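Local coordinates for protein fungal protease inhibitor-1 (Antheraea mylitta, PDB 3BT4) that inhibits trypsin, chymotrypsin and proteases of the fungi Aspergillus oryzae and Rhizopus oryzae, at residues A[20-25]-A[41-46]. Residues are numbered along the deposited sequence; the frame is centred on the assembly and turned at random.
Sequences RASCRS and PACVTL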
# COMPACT_ATOMS: atom_id res chain seq x y z
N ARG A 20 -8.87 8.25 9.91
CA ARG A 20 -9.25 8.74 8.59
C ARG A 20 -9.20 10.27 8.55
O ARG A 20 -8.73 10.87 7.59
CB ARG A 20 -10.65 8.24 8.23
CG ARG A 20 -11.13 8.72 6.89
CD ARG A 20 -12.39 8.04 6.46
NE ARG A 20 -13.52 8.39 7.31
CZ ARG A 20 -14.79 8.30 6.93
NH1 ARG A 20 -15.11 7.88 5.73
NH2 ARG A 20 -15.75 8.64 7.78
N ALA A 21 -9.69 10.86 9.64
CA ALA A 21 -9.72 12.29 9.92
C ALA A 21 -8.37 13.00 9.91
O ALA A 21 -8.32 14.23 9.94
CB ALA A 21 -10.41 12.51 11.31
N SER A 22 -7.27 12.25 9.90
CA SER A 22 -5.91 12.80 9.99
C SER A 22 -5.18 12.99 8.66
O SER A 22 -4.18 13.70 8.61
CB SER A 22 -5.04 11.98 10.94
OG SER A 22 -4.64 10.72 10.38
N CYS A 23 -5.66 12.34 7.59
CA CYS A 23 -5.07 12.48 6.26
C CYS A 23 -5.40 13.83 5.65
O CYS A 23 -6.54 14.28 5.70
CB CYS A 23 -5.58 11.39 5.32
SG CYS A 23 -5.16 9.72 5.89
N ARG A 24 -4.39 14.46 5.05
CA ARG A 24 -4.53 15.80 4.48
C ARG A 24 -4.26 15.74 2.99
O ARG A 24 -3.17 15.39 2.57
CB ARG A 24 -3.57 16.79 5.14
CG ARG A 24 -3.80 17.03 6.61
CD ARG A 24 -5.12 17.73 6.84
NE ARG A 24 -5.43 17.86 8.26
CZ ARG A 24 -6.25 17.05 8.93
NH1 ARG A 24 -6.85 16.05 8.32
NH2 ARG A 24 -6.47 17.27 10.22
N SER A 25 -5.29 16.05 2.21
CA SER A 25 -5.20 16.04 0.75
C SER A 25 -4.01 16.90 0.30
O SER A 25 -3.74 17.94 0.91
CB SER A 25 -6.52 16.48 0.10
OG SER A 25 -6.83 17.81 0.43
N PRO A 41 -4.02 1.30 8.50
CA PRO A 41 -4.44 2.39 7.61
C PRO A 41 -3.27 3.30 7.25
O PRO A 41 -2.29 3.34 7.98
CB PRO A 41 -5.47 3.15 8.46
CG PRO A 41 -5.10 2.77 9.90
CD PRO A 41 -4.67 1.38 9.82
N ALA A 42 -3.36 4.01 6.14
CA ALA A 42 -2.31 4.94 5.73
C ALA A 42 -2.88 6.14 4.98
O ALA A 42 -3.94 6.05 4.36
CB ALA A 42 -1.31 4.24 4.85
N CYS A 43 -2.17 7.26 5.05
CA CYS A 43 -2.44 8.38 4.16
C CYS A 43 -1.48 8.20 2.98
O CYS A 43 -0.27 8.31 3.14
CB CYS A 43 -2.23 9.71 4.89
SG CYS A 43 -3.19 9.80 6.48
N VAL A 44 -2.03 7.86 1.82
CA VAL A 44 -1.19 7.50 0.68
C VAL A 44 -1.08 8.58 -0.41
O VAL A 44 -1.98 9.40 -0.61
CB VAL A 44 -1.59 6.12 0.08
CG1 VAL A 44 -1.71 5.09 1.19
CG2 VAL A 44 -2.88 6.21 -0.68
N THR A 45 0.07 8.58 -1.08
CA THR A 45 0.32 9.40 -2.24
C THR A 45 0.28 8.53 -3.50
O THR A 45 0.79 7.42 -3.50
CB THR A 45 1.69 10.11 -2.07
OG1 THR A 45 1.57 11.05 -1.00
CG2 THR A 45 2.15 10.83 -3.36
N LEU A 46 -0.34 9.02 -4.57
CA LEU A 46 -0.35 8.23 -5.82
C LEU A 46 0.61 8.76 -6.87
O LEU A 46 0.79 9.98 -7.03
CB LEU A 46 -1.77 8.07 -6.39
CG LEU A 46 -2.84 7.45 -5.48
CD1 LEU A 46 -4.19 7.39 -6.17
CD2 LEU A 46 -2.42 6.07 -4.96
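Two carbonyl oxygens of the loop are drawn to one atom, NH1 of Arg-24, beside Cys-23, the residue bonded through sulfur to Cys-43. The nearly straight bond runs from Arg-24 NH1 to Ala-21 O (2.8 Å, N-H...O angle 169°), with the oxygen at the edge of the guanidinium and in its plane. A more bent bond joins the same NH1 to Cys-23 O at 3.2 Å; here the nitrogen stands well above the carbonyl plane. The two bonds fold the arginine back over its own loop and link the guanidinium to the carbonyls flanking Ser-22, which probably steadies this turn, while the start of its side chain leads away from the strand.

Across the contact, the disulfide does nearly all the work. Its SG atoms, of Cys-23 and Cys-43, are 2.1 Å apart, and a chi3 of -79° makes it a left-handed bridge. Both sulfurs sit anti to their own carbonyl carbon, each beside its own backbone N. CA of Cys-23 lies 5.3 Å from CA of Cys-43, the closest CA pair of the two segments. The bridge ties the loop that follows the short 3-10 turn 20-22 to strand 40-47, the central strand of a mixed three-stranded sheet, and is one of six disulfides in this small cysteine-rich inhibitor with little helix.

Side chains alternate along the strand: Cys-43 faces the loop, whereas Ala-42 and Val-44 point away from it and touch His-33. Backbone hydrogen bonds pair Ala-42 with Arg-30 and Val-44 with Thr-28, joining 41-46 to the antiparallel strand 28-30. Ser-22 OG lies 4.3 Å from Cys-43 SG; that hydroxyl is hydrogen-bonded to Ala-19 O, and Ile-18 touches both cysteines.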